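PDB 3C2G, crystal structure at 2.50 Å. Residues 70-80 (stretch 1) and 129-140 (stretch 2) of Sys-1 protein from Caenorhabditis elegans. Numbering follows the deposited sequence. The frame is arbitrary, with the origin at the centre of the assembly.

Stretch 1 (70-80) PISYYAQLWYN
Stretch 2, residues 129-140: KDPHMKHCANQV

Two helices can pack without a single hydrogen bond between them, and this pair from Sys-1 is a compact example, with Ala75 and Cys136 at its buried centre. Residues 71-80 form a helix with Pro70 at its N-cap; the second segment is helical by phi/psi from Pro131 and regularly bonded through 134-140. The N-to-C directions differ by 24°, so the helices run nearly parallel, with axes 9.4 Å apart at closest approach. The register is marked by Ala75 CA to Met133 CA, 5.4 Å, and Tyr79 CA to Cys136 CA, 5.5 Å. The contact buries 517 Å² in all.

Apolar packing runs from Ile71 to Tyr79. Ala75 points toward the partner, its CB 3.5 Å from His132 CB and 4.1 Å from Met133 SE. Met133, a selenomethionine, starts sideways but folds inward through an m, m, m rotamer: its CG lies 3.8 Å from Ile71 CG2 (Ile71 chi1 m), and its CE meets the edge of the Trp78 ring (chi1 m, chi2 -17°) at CZ3, 3.8 Å. Its SE sits obliquely, 4.9 Å from the centroid of the Trp78 six-membered ring. One turn on, Cys136 (m) places SG 4.0 Å from Trp78 CB and 4.2 Å from Tyr79 CB.

Two aromatic rings also take part. Ser72 CA lies over one face of the His132 ring (chi1 m), 4.3 Å from ND1. The Tyr79 ring (t, chi2 87°) receives Gln139 OE1 over one face, 3.2 Å from CD1, while His135 O approaches its edge, 4.2 Å from CD1.

No hydrogen bond crosses between the stretches. Asp130 OD2 accepts from both His132 N and Met133 N, each at 3.0 Å, holding these backbone N atoms against the Asp130 carboxylate. Across the contact, Cys136 SG approaches Ala75 O to 3.5 Å without a hydrogen bond. Tyr79 O and Gln139 OE1 are 3.1 Å apart, but both are acceptors, so proximity here makes no bond.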

ATOM      1  N   PRO A  70      11.043  18.474  46.479  1.00 60.62           N
ATOM      2  CA  PRO A  70       9.801  17.791  46.112  1.00 59.14           C
ATOM      3  C   PRO A  70       9.539  17.837  44.605  1.00 57.91           C
ATOM      4  O   PRO A  70      10.001  18.748  43.913  1.00 57.44           O
ATOM      5  CB  PRO A  70       8.729  18.594  46.849  1.00 59.07           C
ATOM      6  CG  PRO A  70       9.319  19.972  46.980  1.00 59.66           C
ATOM      7  CD  PRO A  70      10.778  19.713  47.236  1.00 60.57           C
ATOM      8  N   ILE A  71       8.797  16.845  44.120  1.00 56.60           N
ATOM      9  CA  ILE A  71       8.406  16.740  42.720  1.00 55.02           C
ATOM     10  C   ILE A  71       7.645  17.991  42.285  1.00 53.62           C
ATOM     11  O   ILE A  71       7.793  18.448  41.149  1.00 53.22           O
ATOM     12  CB  ILE A  71       7.557  15.464  42.493  1.00 55.27           C
ATOM     13  CG1 ILE A  71       8.419  14.212  42.698  1.00 56.49           C
ATOM     14  CG2 ILE A  71       6.944  15.441  41.107  1.00 55.20           C
ATOM     15  CD1 ILE A  71       7.662  13.014  43.282  1.00 58.34           C
ATOM     16  N   SER A  72       6.861  18.549  43.207  1.00 52.17           N
ATOM     17  CA  SER A  72       6.074  19.766  42.959  1.00 51.09           C
ATOM     18  C   SER A  72       6.978  20.879  42.463  1.00 49.20           C
ATOM     19  O   SER A  72       6.616  21.634  41.559  1.00 48.73           O
ATOM     20  CB  SER A  72       5.372  20.242  44.240  1.00 51.37           C
ATOM     21  OG  SER A  72       5.370  19.233  45.241  1.00 53.70           O
ATOM     22  N   TYR A  73       8.151  20.981  43.076  1.00 47.60           N
ATOM     23  CA  TYR A  73       9.103  22.011  42.706  1.00 46.17           C
ATOM     24  C   TYR A  73       9.599  21.797  41.275  1.00 44.98           C
ATOM     25  O   TYR A  73       9.520  22.698  40.443  1.00 44.59           O
ATOM     26  CB  TYR A  73      10.288  22.075  43.686  1.00 45.98           C
ATOM     27  CG  TYR A  73      11.386  22.950  43.140  1.00 45.34           C
ATOM     28  CD1 TYR A  73      11.297  24.339  43.224  1.00 44.81           C
ATOM     29  CD2 TYR A  73      12.478  22.393  42.475  1.00 45.12           C
ATOM     30  CE1 TYR A  73      12.280  25.152  42.689  1.00 44.89           C
ATOM     31  CE2 TYR A  73      13.468  23.195  41.932  1.00 45.88           C
ATOM     32  CZ  TYR A  73      13.365  24.575  42.048  1.00 45.26           C
ATOM     33  OH  TYR A  73      14.339  25.369  41.506  1.00 44.52           O
ATOM     34  N   TYR A  74      10.104  20.600  41.003  1.00 44.10           N
ATOM     35  CA  TYR A  74      10.668  20.296  39.698  1.00 44.16           C
ATOM     36  C   TYR A  74       9.650  20.413  38.563  1.00 43.58           C
ATOM     37  O   TYR A  74       9.983  20.906  37.484  1.00 44.17           O
ATOM     38  CB  TYR A  74      11.310  18.912  39.698  1.00 44.92           C
ATOM     39  CG  TYR A  74      12.653  18.825  40.382  1.00 45.41           C
ATOM     40  CD1 TYR A  74      13.765  19.519  39.887  1.00 45.27           C
ATOM     41  CD2 TYR A  74      12.829  18.016  41.504  1.00 46.99           C
ATOM     42  CE1 TYR A  74      15.017  19.421  40.505  1.00 44.63           C
ATOM     43  CE2 TYR A  74      14.076  17.906  42.132  1.00 47.26           C
ATOM     44  CZ  TYR A  74      15.164  18.614  41.628  1.00 46.77           C
ATOM     45  OH  TYR A  74      16.391  18.505  42.253  1.00 47.15           O
ATOM     46  N   ALA A  75       8.413  19.982  38.804  1.00 42.43           N
ATOM     47  CA  ALA A  75       7.353  20.112  37.794  1.00 41.70           C
ATOM     48  C   ALA A  75       7.094  21.565  37.444  1.00 41.27           C
ATOM     49  O   ALA A  75       6.840  21.901  36.284  1.00 41.72           O
ATOM     50  CB  ALA A  75       6.073  19.452  38.255  1.00 41.15           C
ATOM     51  N   GLN A  76       7.170  22.432  38.447  1.00 40.33           N
ATOM     52  CA  GLN A  76       6.908  23.846  38.224  1.00 39.45           C
ATOM     53  C   GLN A  76       8.050  24.542  37.472  1.00 37.36           C
ATOM     54  O   GLN A  76       7.812  25.320  36.544  1.00 37.33           O
ATOM     55  CB  GLN A  76       6.581  24.551  39.541  1.00 40.34           C
ATOM     56  CG  GLN A  76       5.749  25.804  39.332  1.00 44.62           C
ATOM     57  CD  GLN A  76       5.417  26.522  40.617  1.00 51.03           C
ATOM     58  OE1 GLN A  76       5.268  25.906  41.683  1.00 53.60           O
ATOM     59  NE2 GLN A  76       5.301  27.840  40.528  1.00 53.11           N
ATOM     60  N   LEU A  77       9.281  24.243  37.862  1.00 35.47           N
ATOM     61  CA  LEU A  77      10.453  24.783  37.184  1.00 34.32           C
ATOM     62  C   LEU A  77      10.467  24.328  35.735  1.00 34.50           C
ATOM     63  O   LEU A  77      10.461  25.162  34.821  1.00 34.24           O
ATOM     64  CB  LEU A  77      11.742  24.358  37.908  1.00 34.33           C
ATOM     65  CG  LEU A  77      13.092  24.703  37.274  1.00 32.41           C
ATOM     66  CD1 LEU A  77      13.343  26.197  37.259  1.00 32.85           C
ATOM     67  CD2 LEU A  77      14.198  23.993  38.020  1.00 32.85           C
ATOM     68  N   TRP A  78      10.445  23.005  35.540  1.00 34.30           N
ATOM     69  CA  TRP A  78      10.473  22.397  34.200  1.00 34.56           C
ATOM     70  C   TRP A  78       9.294  22.802  33.313  1.00 35.37           C
ATOM     71  O   TRP A  78       9.463  23.007  32.107  1.00 35.97           O
ATOM     72  CB  TRP A  78      10.589  20.874  34.287  1.00 33.65           C
ATOM     73  CG  TRP A  78      11.812  20.402  35.055  1.00 33.32           C
ATOM     74  CD1 TRP A  78      12.935  21.139  35.366  1.00 32.94           C
ATOM     75  CD2 TRP A  78      12.048  19.087  35.573  1.00 32.18           C
ATOM     76  NE1 TRP A  78      13.840  20.360  36.053  1.00 32.68           N
ATOM     77  CE2 TRP A  78      13.327  19.098  36.187  1.00 31.50           C
ATOM     78  CE3 TRP A  78      11.308  17.901  35.576  1.00 32.72           C
ATOM     79  CZ2 TRP A  78      13.870  17.974  36.809  1.00 32.59           C
ATOM     80  CZ3 TRP A  78      11.849  16.775  36.196  1.00 33.30           C
ATOM     81  CH2 TRP A  78      13.123  16.820  36.801  1.00 33.74           C
ATOM     82  N   TYR A  79       8.108  22.957  33.894  1.00 35.71           N
ATOM     83  CA  TYR A  79       6.977  23.382  33.087  1.00 36.22           C
ATOM     84  C   TYR A  79       7.274  24.714  32.422  1.00 36.99           C
ATOM     85  O   TYR A  79       6.906  24.924  31.266  1.00 37.60           O
ATOM     86  CB  TYR A  79       5.683  23.465  33.892  1.00 36.48           C
ATOM     87  CG  TYR A  79       4.495  23.852  33.039  1.00 37.14           C
ATOM     88  CD1 TYR A  79       3.759  22.881  32.356  1.00 35.84           C
ATOM     89  CD2 TYR A  79       4.120  25.192  32.892  1.00 36.71           C
ATOM     90  CE1 TYR A  79       2.673  23.233  31.551  1.00 35.99           C
ATOM     91  CE2 TYR A  79       3.028  25.553  32.087  1.00 36.81           C
ATOM     92  CZ  TYR A  79       2.312  24.564  31.427  1.00 36.91           C
ATOM     93  OH  TYR A  79       1.226  24.901  30.642  1.00 39.84           O
ATOM     94  N   ASN A  80       7.938  25.609  33.158  1.00 37.50           N
ATOM     95  CA  ASN A  80       8.297  26.931  32.639  1.00 36.79           C
ATOM     96  C   ASN A  80       9.343  26.854  31.536  1.00 35.65           C
ATOM     97  O   ASN A  80       9.166  27.429  30.458  1.00 35.21           O
ATOM     98  CB  ASN A  80       8.793  27.834  33.771  1.00 38.29           C
ATOM     99  CG  ASN A  80       7.661  28.443  34.580  1.00 40.64           C
ATOM    100  OD1 ASN A  80       7.369  29.622  34.441  1.00 45.55           O
ATOM    101  ND2 ASN A  80       7.018  27.642  35.422  1.00 43.36           N
ATOM    102  N   LYS A 129       1.014   9.215  35.482  1.00 56.37           N
ATOM    103  CA  LYS A 129       0.126   9.005  36.617  1.00 56.47           C
ATOM    104  C   LYS A 129       0.495   9.939  37.781  1.00 56.56           C
ATOM    105  O   LYS A 129      -0.076   9.853  38.876  1.00 56.70           O
ATOM    106  CB  LYS A 129       0.189   7.537  37.059  1.00 56.69           C
ATOM    107  N   ASP A 130       1.461  10.822  37.542  1.00 56.09           N
ATOM    108  CA  ASP A 130       1.850  11.811  38.531  1.00 55.46           C
ATOM    109  C   ASP A 130       1.113  13.119  38.280  1.00 54.78           C
ATOM    110  O   ASP A 130       1.159  13.653  37.168  1.00 54.36           O
ATOM    111  CB  ASP A 130       3.362  12.036  38.525  1.00 55.86           C
ATOM    112  CG  ASP A 130       3.819  12.919  39.667  1.00 56.47           C
ATOM    113  OD1 ASP A 130       4.249  12.361  40.695  1.00 58.62           O
ATOM    114  OD2 ASP A 130       3.721  14.163  39.555  1.00 56.83           O
ATOM    115  N   PRO A 131       0.449  13.650  39.326  1.00 54.34           N
ATOM    116  CA  PRO A 131      -0.402  14.842  39.237  1.00 53.78           C
ATOM    117  C   PRO A 131       0.311  16.081  38.685  1.00 52.97           C
ATOM    118  O   PRO A 131      -0.303  16.880  37.972  1.00 53.03           O
ATOM    119  CB  PRO A 131      -0.827  15.082  40.693  1.00 54.03           C
ATOM    120  CG  PRO A 131      -0.665  13.770  41.367  1.00 54.41           C
ATOM    121  CD  PRO A 131       0.499  13.113  40.701  1.00 54.28           C
ATOM    122  N   HIS A 132       1.592  16.238  39.004  1.00 51.95           N
ATOM    123  CA  HIS A 132       2.334  17.411  38.544  1.00 51.07           C
ATOM    124  C   HIS A 132       3.091  17.147  37.259  1.00 49.59           C
ATOM    125  O   HIS A 132       3.009  17.926  36.312  1.00 49.16           O
ATOM    126  CB  HIS A 132       3.270  17.921  39.636  1.00 51.22           C
ATOM    127  CG  HIS A 132       2.586  18.141  40.942  1.00 52.99           C
ATOM    128  ND1 HIS A 132       2.726  17.276  42.008  1.00 54.80           N
ATOM    129  CD2 HIS A 132       1.726  19.104  41.345  1.00 52.20           C
ATOM    130  CE1 HIS A 132       1.995  17.711  43.020  1.00 54.53           C
ATOM    131  NE2 HIS A 132       1.380  18.820  42.643  1.00 54.27           N
HETATM  132  N   MSE A 133       3.809  16.033  37.228  1.00 48.87           N
HETATM  133  CA  MSE A 133       4.671  15.702  36.099  1.00 48.69           C
HETATM  134  C   MSE A 133       3.971  15.397  34.764  1.00 46.72           C
HETATM  135  O   MSE A 133       4.563  15.605  33.706  1.00 46.01           O
HETATM  136  CB  MSE A 133       5.616  14.573  36.490  1.00 49.87           C
HETATM  137  CG  MSE A 133       6.763  15.047  37.367  1.00 56.89           C
HETATM  138 SE   MSE A 133       7.931  16.317  36.430  1.00 70.98          SE
HETATM  139  CE  MSE A 133       8.621  15.073  35.088  1.00 69.03           C
ATOM    140  N   LYS A 134       2.718  14.944  34.809  1.00 44.94           N
ATOM    141  CA  LYS A 134       1.965  14.645  33.580  1.00 44.42           C
ATOM    142  C   LYS A 134       1.889  15.854  32.637  1.00 42.18           C
ATOM    143  O   LYS A 134       1.868  15.701  31.420  1.00 40.96           O
ATOM    144  CB  LYS A 134       0.563  14.069  33.885  1.00 44.90           C
ATOM    145  CG  LYS A 134      -0.523  15.102  34.266  1.00 46.46           C
ATOM    146  CD  LYS A 134      -1.890  14.467  34.544  1.00 46.76           C
ATOM    147  CE  LYS A 134      -1.877  13.656  35.844  1.00 52.69           C
ATOM    148  NZ  LYS A 134      -3.238  13.262  36.329  1.00 54.06           N
ATOM    149  N   HIS A 135       1.877  17.051  33.209  1.00 41.08           N
ATOM    150  CA  HIS A 135       1.841  18.274  32.413  1.00 40.22           C
ATOM    151  C   HIS A 135       3.165  18.584  31.720  1.00 39.45           C
ATOM    152  O   HIS A 135       3.172  19.151  30.633  1.00 39.22           O
ATOM    153  CB  HIS A 135       1.367  19.448  33.261  1.00 40.37           C
ATOM    154  CG  HIS A 135       0.067  19.187  33.948  1.00 41.31           C
ATOM    155  ND1 HIS A 135      -1.126  19.088  33.263  1.00 42.19           N
ATOM    156  CD2 HIS A 135      -0.225  18.965  35.252  1.00 41.90           C
ATOM    157  CE1 HIS A 135      -2.099  18.833  34.119  1.00 43.04           C
ATOM    158  NE2 HIS A 135      -1.581  18.755  35.333  1.00 42.00           N
ATOM    159  N   CYS A 136       4.276  18.188  32.337  1.00 38.81           N
ATOM    160  CA  CYS A 136       5.587  18.271  31.695  1.00 38.97           C
ATOM    161  C   CYS A 136       5.695  17.305  30.528  1.00 38.11           C
ATOM    162  O   CYS A 136       6.147  17.681  29.444  1.00 38.11           O
ATOM    163  CB  CYS A 136       6.715  18.032  32.707  1.00 39.39           C
ATOM    164  SG  CYS A 136       6.909  19.420  33.853  1.00 41.80           S
ATOM    165  N   ALA A 137       5.267  16.067  30.762  1.00 37.47           N
ATOM    166  CA  ALA A 137       5.166  15.049  29.717  1.00 36.87           C
ATOM    167  C   ALA A 137       4.415  15.564  28.495  1.00 37.05           C
ATOM    168  O   ALA A 137       4.903  15.459  27.363  1.00 36.89           O
ATOM    169  CB  ALA A 137       4.483  13.812  30.267  1.00 36.42           C
ATOM    170  N   ASN A 138       3.237  16.137  28.723  1.00 37.42           N
ATOM    171  CA  ASN A 138       2.385  16.562  27.617  1.00 38.90           C
ATOM    172  C   ASN A 138       3.054  17.639  26.794  1.00 37.90           C
ATOM    173  O   ASN A 138       2.872  17.725  25.585  1.00 38.75           O
ATOM    174  CB  ASN A 138       1.018  17.041  28.116  1.00 40.20           C
ATOM    175  CG  ASN A 138       0.137  17.556  26.984  1.00 45.39           C
ATOM    176  OD1 ASN A 138      -0.225  18.744  26.949  1.00 47.19           O
ATOM    177  ND2 ASN A 138      -0.188  16.668  26.024  1.00 48.28           N
ATOM    178  N   GLN A 139       3.856  18.445  27.464  1.00 37.43           N
ATOM    179  CA  GLN A 139       4.581  19.516  26.818  1.00 36.50           C
ATOM    180  C   GLN A 139       5.752  19.013  25.975  1.00 34.77           C
ATOM    181  O   GLN A 139       6.017  19.542  24.901  1.00 34.26           O
ATOM    182  CB  GLN A 139       5.073  20.487  27.876  1.00 37.90           C
ATOM    183  CG  GLN A 139       5.123  21.890  27.368  1.00 42.64           C
ATOM    184  CD  GLN A 139       4.851  22.886  28.442  1.00 46.67           C
ATOM    185  OE1 GLN A 139       5.400  22.798  29.556  1.00 44.93           O
ATOM    186  NE2 GLN A 139       4.007  23.866  28.122  1.00 49.03           N
ATOM    187  N   VAL A 140       6.447  17.992  26.459  1.00 32.87           N
ATOM    188  CA  VAL A 140       7.520  17.387  25.692  1.00 32.34           C
ATOM    189  C   VAL A 140       7.003  16.674  24.420  1.00 32.84           C
ATOM    190  O   VAL A 140       7.645  16.740  23.366  1.00 31.68           O
ATOM    191  CB  VAL A 140       8.354  16.446  26.568  1.00 32.59           C
ATOM    192  CG1 VAL A 140       9.362  15.666  25.727  1.00 30.90           C
ATOM    193  CG2 VAL A 140       9.069  17.248  27.669  1.00 32.01           C
TER